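Local coordinates for protein C-glycoside 3-oxidase (Microbacterium trichothecenolyticum, PDB 7DVE) that uses FAD and oxygen to oxidise the C3 hydroxyl of the sugar in C-glycosides such as isoorientin and mangiferin, releasing hydrogen peroxide, at residues A115-N120 with D273-P278; L295-Q300 with L443-T448. All coordinates share one frame; numbering follows the deposited sequence.

Contact 1: residues A115-N120 with D273-P278; sequences AAFSSN and DALRTP. With FAD (flavin-adenine dinucleotide), chain C.
F117 and D273 mark the closest backbone approach, with CA atoms 8.1 Å apart, where the short strand 116-117 faces the turn that leads into helix 276-283. The gap is bridged by side chains, chiefly that of R276. Its chain is bent at chi3 (-82°), and the guanidinium reaches the backbone oxygen of S118 and the hydroxyl of S119. R276 NH2 donates to S118 O at 2.7 Å; this oxygen lies in the guanidinium plane, but NH2 stands well above the plane of the carbonyl. R276 NH1 donates to S119 OG at 2.8 Å, an oxygen that also bonds the hydroxyls of Y98 and Y393. F117 CB covers one guanidinium face. FAD C2B lies over the other, 3.3 Å from R276 NH2. D273 steadies the arginine from its own segment. Both NE and NH2 bond D273 OD2, and R276 NE makes the salt bridge to this oxygen at 2.9 Å. The other carboxylate oxygen, OD1, accepts from the amides of L275 and R276 and so caps the start of the helix. The F117 ring stands steeply to the guanidinium. Its edge meets D273 OD2 at CD2, and F117 CE2 packs on L275 CD1 at 3.5 Å. A water takes the S118 N-H and donates to D273 OD2 and to FAD O1A, joining both segments to the diphosphate. An alanine at R276 would probably leave S118 O and D273 OD2 without their charged partner and open a gap between F117 and the FAD ribose. With four protein N-H groups and a water on its two oxygens, the D273 carboxylate is likely to stay ionised. The D273-R276 pair would then keep its charges matched beside the adenosine half of FAD.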
loop_
_atom_site.group_PDB
_atom_site.type_symbol
_atom_site.label_atom_id
_atom_site.label_comp_id
_atom_site.label_asym_id
_atom_site.label_seq_id
_atom_site.Cartn_x
_atom_site.Cartn_y
_atom_site.Cartn_z
ATOM N N ALA A 115 5.108 12.310 -3.968
ATOM C CA ALA A 115 5.404 10.883 -4.081
ATOM C C ALA A 115 6.376 10.479 -2.984
ATOM O O ALA A 115 7.430 11.099 -2.832
ATOM C CB ALA A 115 6.008 10.567 -5.457
ATOM N N ALA A 116 6.023 9.431 -2.219
ATOM C CA ALA A 116 6.764 9.076 -1.015
ATOM C C ALA A 116 7.114 7.590 -0.988
ATOM O O ALA A 116 6.606 6.789 -1.773
ATOM C CB ALA A 116 5.986 9.465 0.248
ATOM N N PHE A 117 8.015 7.244 -0.060
ATOM C CA PHE A 117 8.529 5.896 0.131
ATOM C C PHE A 117 8.734 5.656 1.620
ATOM O O PHE A 117 8.821 6.603 2.406
ATOM C CB PHE A 117 9.872 5.673 -0.575
ATOM C CG PHE A 117 9.957 6.268 -1.950
ATOM C CD1 PHE A 117 10.346 7.591 -2.126
ATOM C CD2 PHE A 117 9.686 5.495 -3.065
ATOM C CE1 PHE A 117 10.429 8.137 -3.358
ATOM C CE2 PHE A 117 9.772 6.049 -4.339
ATOM C CZ PHE A 117 10.149 7.371 -4.480
ATOM N N SER A 118 8.854 4.377 1.989
ATOM C CA SER A 118 9.324 3.936 3.304
ATOM C C SER A 118 10.411 2.885 3.110
ATOM O O SER A 118 10.298 2.025 2.240
ATOM C CB SER A 118 8.199 3.323 4.173
ATOM O OG SER A 118 7.269 4.297 4.594
ATOM N N SER A 119 11.451 2.932 3.934
ATOM C CA SER A 119 12.559 1.977 3.846
ATOM C C SER A 119 12.750 1.365 5.228
ATOM O O SER A 119 13.421 1.957 6.082
ATOM C CB SER A 119 13.834 2.648 3.360
ATOM O OG SER A 119 13.810 2.805 1.949
ATOM N N ASN A 120 12.157 0.188 5.443
ATOM C CA ASN A 120 12.149 -0.470 6.751
ATOM C C ASN A 120 11.511 -1.843 6.608
ATOM O O ASN A 120 10.823 -2.122 5.623
ATOM C CB ASN A 120 11.398 0.360 7.791
ATOM C CG ASN A 120 9.959 0.636 7.382
ATOM O OD1 ASN A 120 9.657 1.688 6.800
ATOM N ND2 ASN A 120 9.054 -0.314 7.684
ATOM N N ASP A 273 7.725 -1.787 -4.047
ATOM C CA ASP A 273 6.757 -0.696 -4.220
ATOM C C ASP A 273 6.711 -0.322 -5.692
ATOM O O ASP A 273 7.560 -0.775 -6.467
ATOM C CB ASP A 273 7.009 0.531 -3.293
ATOM C CG ASP A 273 8.155 1.486 -3.757
ATOM O OD1 ASP A 273 8.384 1.754 -4.971
ATOM O OD2 ASP A 273 8.847 2.001 -2.841
ATOM N N ALA A 274 5.725 0.494 -6.085
ATOM C CA ALA A 274 5.440 0.739 -7.497
ATOM C C ALA A 274 6.501 1.564 -8.221
ATOM O O ALA A 274 6.438 1.665 -9.459
ATOM C CB ALA A 274 4.091 1.439 -7.650
ATOM N N LEU A 275 7.449 2.190 -7.519
ATOM C CA LEU A 275 8.470 2.939 -8.251
ATOM C C LEU A 275 9.852 2.337 -8.132
ATOM O O LEU A 275 10.624 2.425 -9.090
ATOM C CB LEU A 275 8.526 4.400 -7.795
ATOM C CG LEU A 275 7.162 5.077 -7.742
ATOM C CD1 LEU A 275 7.183 6.147 -6.692
ATOM C CD2 LEU A 275 6.738 5.615 -9.109
ATOM N N ARG A 276 10.172 1.696 -7.003
ATOM C CA ARG A 276 11.486 1.085 -6.867
ATOM C C ARG A 276 11.564 -0.285 -7.535
ATOM O O ARG A 276 12.670 -0.714 -7.897
ATOM C CB ARG A 276 11.878 1.001 -5.396
ATOM C CG ARG A 276 12.257 2.342 -4.813
ATOM C CD ARG A 276 12.791 2.207 -3.415
ATOM N NE ARG A 276 11.688 2.124 -2.465
ATOM C CZ ARG A 276 11.816 2.087 -1.143
ATOM N NH1 ARG A 276 13.003 2.014 -0.568
ATOM N NH2 ARG A 276 10.721 2.136 -0.383
ATOM N N THR A 277 10.417 -0.946 -7.747
ATOM C CA THR A 277 10.386 -2.185 -8.529
ATOM C C THR A 277 10.743 -1.937 -9.991
ATOM O O THR A 277 11.653 -2.618 -10.511
ATOM C CB THR A 277 9.008 -2.854 -8.386
ATOM O OG1 THR A 277 8.812 -3.282 -7.035
ATOM C CG2 THR A 277 8.868 -4.041 -9.327
ATOM N N PRO A 278 10.092 -1.002 -10.709
ATOM C CA PRO A 278 10.616 -0.637 -12.045
ATOM C C PRO A 278 12.058 -0.160 -12.000
ATOM O O PRO A 278 12.816 -0.455 -12.933
ATOM C CB PRO A 278 9.678 0.487 -12.520
ATOM C CG PRO A 278 8.485 0.407 -11.659
ATOM C CD PRO A 278 8.916 -0.190 -10.345
HETATM P PA FAD C . 5.912 -1.215 0.448
HETATM O O1A FAD C . 6.533 0.075 0.063
HETATM O O2A FAD C . 4.874 -1.224 1.505
HETATM O O5B FAD C . 7.188 -2.121 0.841
HETATM C C5B FAD C . 8.249 -2.278 -0.105
HETATM C C4B FAD C . 9.543 -2.551 0.617
HETATM O O4B FAD C . 10.534 -2.766 -0.431
HETATM C C3B FAD C . 10.022 -1.306 1.392
HETATM O O3B FAD C . 10.299 -1.701 2.750
HETATM C C2B FAD C . 11.321 -0.964 0.647
HETATM O O2B FAD C . 12.331 -0.478 1.535
HETATM C C1B FAD C . 11.764 -2.311 0.113
HETATM N N9A FAD C . 12.749 -2.144 -1.017
HETATM C C8A FAD C . 12.489 -1.345 -2.065
HETATM N N7A FAD C . 13.526 -1.401 -2.908
HETATM C C5A FAD C . 14.439 -2.224 -2.389
HETATM C C6A FAD C . 15.633 -2.623 -2.850
HETATM N N6A FAD C . 16.011 -2.117 -4.024
HETATM N N1A FAD C . 16.414 -3.489 -2.177
HETATM C C2A FAD C . 15.948 -3.977 -0.954
HETATM N N3A FAD C . 14.685 -3.557 -0.495
HETATM C C4A FAD C . 13.959 -2.690 -1.221
HETATM N N1 FAD C . -2.908 1.575 1.906
HETATM C C2 FAD C . -4.175 1.020 1.943
HETATM O O2 FAD C . -4.426 0.111 1.160
HETATM N N3 FAD C . -5.135 1.505 2.846
HETATM C C4 FAD C . -4.793 2.530 3.756
HETATM O O4 FAD C . -5.638 2.933 4.562
HETATM C C4X FAD C . -3.515 3.076 3.705
HETATM N N5 FAD C . -3.137 4.102 4.508
HETATM C C5X FAD C . -1.835 4.509 4.518
HETATM C C6 FAD C . -1.387 5.472 5.442
HETATM C C7 FAD C . -0.055 5.865 5.513
HETATM C C7M FAD C . 0.407 6.921 6.549
HETATM C C8 FAD C . 0.870 5.294 4.636
HETATM C C8M FAD C . 2.348 5.722 4.701
HETATM C C9 FAD C . 0.434 4.340 3.706
HETATM C C9A FAD C . -0.914 3.946 3.633
HETATM N N10 FAD C . -1.343 3.040 2.725
HETATM C C10 FAD C . -2.594 2.579 2.778
HETATM C "C1'" FAD C . -0.463 2.487 1.656
HETATM C "C2'" FAD C . 0.167 1.124 1.967
HETATM O "O2'" FAD C . 1.106 1.294 3.043
HETATM C "C3'" FAD C . 0.843 0.530 0.687
HETATM O "O3'" FAD C . -0.140 0.342 -0.341
HETATM C "C4'" FAD C . 1.440 -0.852 0.963
HETATM O "O4'" FAD C . 2.386 -0.759 2.017
HETATM C "C5'" FAD C . 2.156 -1.393 -0.305
HETATM O "O5'" FAD C . 2.903 -2.585 0.012
HETATM P P FAD C . 4.175 -3.101 -0.846
HETATM O O1P FAD C . 4.899 -4.207 -0.162
HETATM O O2P FAD C . 3.657 -3.311 -2.214
HETATM O O3P FAD C . 5.296 -1.934 -0.851
HETATM O O HOH W 1 7.694 2.584 -0.171
#

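Contact 2: residues L295-Q300 with L443-T448; sequences LNDQAQ and LHYQGT. With FAD (flavin-adenine dinucleotide), chain C.
Q298 holds the ring of H444, the likely proton acceptor of the active site, by a short hydrogen bond from H444 ND1 to Q298 OE1 at 2.7 Å. The bond is nearly straight (167°). OE1 lies at the ring edge, almost in its plane, yet the amide is turned 89° from the ring and ND1 stands above the carbonyl plane. The Q298 chain is extended beyond CG, which carries OE1 across to H444. Q298 NE2 is held by C487 O and T485 OG1, which should fix the rotation of the amide. H444 NE2 lies 3.8 Å from FAD N1. The backbones behind this pair meet in one antiparallel bridge. N296 and Q446 form a hydrogen-bonded pair, each N to the other's O, both at 3.0 Å. The Q446 side chain folds back at chi2 (71°), and its NE2 makes weak bonds to N296 OD1 and H444 O; the N296 amide is held more firmly by its ND2 on Y294 O. D297 and Y445 run side by side. D297 OD1, bonded to S442 OG, touches the ring edge at Y445 CE1, 3.5 Å away. G447 follows with a positive phi, which favours glycine. Beyond it T448 CG2 packs on L295 CB at 3.6 Å. At the flavin end L443 CD1 approaches FAD C8 at 3.3 Å. All ten touching residues are buried. A histidine set beside the flavin ring and held through ND1, with NE2 toward the flavin, is consistent with the active site of GMC oxidoreductases.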
loop_
_atom_site.group_PDB
_atom_site.type_symbol
_atom_site.label_atom_id
_atom_site.label_comp_id
_atom_site.label_asym_id
_atom_site.label_seq_id
_atom_site.Cartn_x
_atom_site.Cartn_y
_atom_site.Cartn_z
ATOM N N LEU A 295 1.606 4.763 -14.927
ATOM C CA LEU A 295 1.666 5.153 -13.524
ATOM C C LEU A 295 0.451 5.991 -13.132
ATOM O O LEU A 295 0.121 6.978 -13.797
ATOM C CB LEU A 295 2.945 5.971 -13.286
ATOM C CG LEU A 295 3.130 6.792 -11.981
ATOM C CD1 LEU A 295 2.960 5.931 -10.790
ATOM C CD2 LEU A 295 4.471 7.512 -11.936
ATOM N N ASN A 296 -0.192 5.639 -12.019
ATOM C CA ASN A 296 -1.322 6.452 -11.587
ATOM C C ASN A 296 -1.387 6.573 -10.071
ATOM O O ASN A 296 -1.271 5.581 -9.338
ATOM C CB ASN A 296 -2.656 5.926 -12.149
ATOM C CG ASN A 296 -2.934 4.454 -11.792
ATOM O OD1 ASN A 296 -3.838 4.148 -10.994
ATOM N ND2 ASN A 296 -2.194 3.537 -12.439
ATOM N N ASP A 297 -1.555 7.809 -9.626
ATOM C CA ASP A 297 -1.854 8.185 -8.253
ATOM C C ASP A 297 -3.352 8.485 -8.154
ATOM O O ASP A 297 -4.026 8.700 -9.165
ATOM C CB ASP A 297 -0.977 9.387 -7.863
ATOM C CG ASP A 297 -1.386 10.064 -6.569
ATOM O OD1 ASP A 297 -1.157 9.483 -5.483
ATOM O OD2 ASP A 297 -1.862 11.227 -6.632
ATOM N N GLN A 298 -3.879 8.457 -6.931
ATOM C CA GLN A 298 -5.296 8.735 -6.676
ATOM C C GLN A 298 -5.411 10.123 -6.048
ATOM O O GLN A 298 -5.132 10.296 -4.854
ATOM C CB GLN A 298 -5.921 7.671 -5.768
ATOM C CG GLN A 298 -6.032 6.245 -6.356
ATOM C CD GLN A 298 -6.386 5.220 -5.266
ATOM O OE1 GLN A 298 -6.463 5.579 -4.092
ATOM N NE2 GLN A 298 -6.593 3.952 -5.647
ATOM N N ALA A 299 -5.823 11.114 -6.844
ATOM C CA ALA A 299 -6.032 12.461 -6.308
ATOM C C ALA A 299 -6.926 12.393 -5.071
ATOM O O ALA A 299 -7.952 11.707 -5.069
ATOM C CB ALA A 299 -6.649 13.368 -7.376
ATOM N N GLN A 300 -6.513 13.086 -4.004
ATOM C CA GLN A 300 -7.126 12.952 -2.686
ATOM C C GLN A 300 -7.681 14.296 -2.239
ATOM O O GLN A 300 -6.974 15.317 -2.286
ATOM C CB GLN A 300 -6.105 12.442 -1.673
ATOM C CG GLN A 300 -6.636 12.339 -0.240
ATOM C CD GLN A 300 -5.623 11.771 0.755
ATOM O OE1 GLN A 300 -4.403 11.815 0.548
ATOM N NE2 GLN A 300 -6.130 11.255 1.844
ATOM N N LEU A 443 -0.446 8.118 -1.633
ATOM C CA LEU A 443 0.502 7.018 -1.467
ATOM C C LEU A 443 0.010 5.728 -2.094
ATOM O O LEU A 443 0.497 4.655 -1.743
ATOM C CB LEU A 443 0.841 6.771 -0.004
ATOM C CG LEU A 443 1.075 8.018 0.840
ATOM C CD1 LEU A 443 0.809 7.654 2.286
ATOM C CD2 LEU A 443 2.478 8.546 0.645
ATOM N N HIS A 444 -0.947 5.815 -3.015
ATOM C CA HIS A 444 -1.463 4.680 -3.780
ATOM C C HIS A 444 -0.980 4.840 -5.219
ATOM O O HIS A 444 -1.590 5.562 -6.013
ATOM C CB HIS A 444 -2.989 4.638 -3.716
ATOM C CG HIS A 444 -3.539 4.672 -2.329
ATOM N ND1 HIS A 444 -4.871 4.910 -2.069
ATOM C CD2 HIS A 444 -2.956 4.435 -1.127
ATOM C CE1 HIS A 444 -5.077 4.856 -0.762
ATOM N NE2 HIS A 444 -3.936 4.559 -0.171
ATOM N N TYR A 445 0.126 4.189 -5.553
ATOM C CA TYR A 445 0.708 4.286 -6.889
ATOM C C TYR A 445 0.548 2.927 -7.580
ATOM O O TYR A 445 1.075 1.912 -7.108
ATOM C CB TYR A 445 2.175 4.732 -6.834
ATOM C CG TYR A 445 2.461 5.852 -5.823
ATOM C CD1 TYR A 445 1.586 6.935 -5.649
ATOM C CD2 TYR A 445 3.607 5.823 -5.047
ATOM C CE1 TYR A 445 1.848 7.938 -4.707
ATOM C CE2 TYR A 445 3.875 6.806 -4.119
ATOM C CZ TYR A 445 3.002 7.857 -3.938
ATOM O OH TYR A 445 3.318 8.820 -2.988
ATOM N N GLN A 446 -0.190 2.912 -8.684
ATOM C CA GLN A 446 -0.514 1.694 -9.390
ATOM C C GLN A 446 0.073 1.731 -10.795
ATOM O O GLN A 446 0.534 2.770 -11.284
ATOM C CB GLN A 446 -2.038 1.493 -9.467
ATOM C CG GLN A 446 -2.744 1.208 -8.115
ATOM C CD GLN A 446 -2.796 2.417 -7.195
ATOM O OE1 GLN A 446 -2.531 2.296 -5.997
ATOM N NE2 GLN A 446 -3.153 3.590 -7.741
ATOM N N GLY A 447 0.049 0.562 -11.446
ATOM C CA GLY A 447 0.103 0.493 -12.889
ATOM C C GLY A 447 1.480 0.394 -13.506
ATOM O O GLY A 447 1.572 0.058 -14.676
ATOM N N THR A 448 2.554 0.637 -12.752
ATOM C CA THR A 448 3.868 0.746 -13.382
ATOM C C THR A 448 4.418 -0.598 -13.831
ATOM O O THR A 448 5.357 -0.630 -14.641
ATOM C CB THR A 448 4.871 1.407 -12.436
ATOM O OG1 THR A 448 4.848 0.722 -11.186
ATOM C CG2 THR A 448 4.524 2.880 -12.215
HETATM P PA FAD C . 5.912 -1.215 0.448
HETATM O O1A FAD C . 6.533 0.075 0.063
HETATM O O2A FAD C . 4.874 -1.224 1.505
HETATM O O5B FAD C . 7.188 -2.121 0.841
HETATM C C5B FAD C . 8.249 -2.278 -0.105
HETATM C C4B FAD C . 9.543 -2.551 0.617
HETATM O O4B FAD C . 10.534 -2.766 -0.431
HETATM C C3B FAD C . 10.022 -1.306 1.392
HETATM O O3B FAD C . 10.299 -1.701 2.750
HETATM C C2B FAD C . 11.321 -0.964 0.647
HETATM O O2B FAD C . 12.331 -0.478 1.535
HETATM C C1B FAD C . 11.764 -2.311 0.113
HETATM N N9A FAD C . 12.749 -2.144 -1.017
HETATM C C8A FAD C . 12.489 -1.345 -2.065
HETATM N N7A FAD C . 13.526 -1.401 -2.908
HETATM C C5A FAD C . 14.439 -2.224 -2.389
HETATM C C6A FAD C . 15.633 -2.623 -2.850
HETATM N N6A FAD C . 16.011 -2.117 -4.024
HETATM N N1A FAD C . 16.414 -3.489 -2.177
HETATM C C2A FAD C . 15.948 -3.977 -0.954
HETATM N N3A FAD C . 14.685 -3.557 -0.495
HETATM C C4A FAD C . 13.959 -2.690 -1.221
HETATM N N1 FAD C . -2.908 1.575 1.906
HETATM C C2 FAD C . -4.175 1.020 1.943
HETATM O O2 FAD C . -4.426 0.111 1.160
HETATM N N3 FAD C . -5.135 1.505 2.846
HETATM C C4 FAD C . -4.793 2.530 3.756
HETATM O O4 FAD C . -5.638 2.933 4.562
HETATM C C4X FAD C . -3.515 3.076 3.705
HETATM N N5 FAD C . -3.137 4.102 4.508
HETATM C C5X FAD C . -1.835 4.509 4.518
HETATM C C6 FAD C . -1.387 5.472 5.442
HETATM C C7 FAD C . -0.055 5.865 5.513
HETATM C C7M FAD C . 0.407 6.921 6.549
HETATM C C8 FAD C . 0.870 5.294 4.636
HETATM C C8M FAD C . 2.348 5.722 4.701
HETATM C C9 FAD C . 0.434 4.340 3.706
HETATM C C9A FAD C . -0.914 3.946 3.633
HETATM N N10 FAD C . -1.343 3.040 2.725
HETATM C C10 FAD C . -2.594 2.579 2.778
HETATM C "C1'" FAD C . -0.463 2.487 1.656
HETATM C "C2'" FAD C . 0.167 1.124 1.967
HETATM O "O2'" FAD C . 1.106 1.294 3.043
HETATM C "C3'" FAD C . 0.843 0.530 0.687
HETATM O "O3'" FAD C . -0.140 0.342 -0.341
HETATM C "C4'" FAD C . 1.440 -0.852 0.963
HETATM O "O4'" FAD C . 2.386 -0.759 2.017
HETATM C "C5'" FAD C . 2.156 -1.393 -0.305
HETATM O "O5'" FAD C . 2.903 -2.585 0.012
HETATM P P FAD C . 4.175 -3.101 -0.846
HETATM O O1P FAD C . 4.899 -4.207 -0.162
HETATM O O2P FAD C . 3.657 -3.311 -2.214
HETATM O O3P FAD C . 5.296 -1.934 -0.851
#

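Overall arrangement
Contacts 1 and 2 have centres 12 Å apart and come in series along the chain. Strand 267-270 of the parallel FAD-binding sheet runs into D273, and helix 276-283 and a loop lead on to L295. Residues 295-300 then enter strand 300-307 of the large antiparallel sheet. Segment 443-448 lies between strands 427-436 and 473-475, so it makes the return passage, from the antiparallel sheet to the parallel one. The contacts touch: Y445 OH probably bonds A116 N, and T448 OG1 probably bonds A274 O. Both reach FAD, contact 1 at the ribose and diphosphate, contact 2 at the flavin ring. Cofactor binding and the probable catalytic histidine are therefore joined through one buried core.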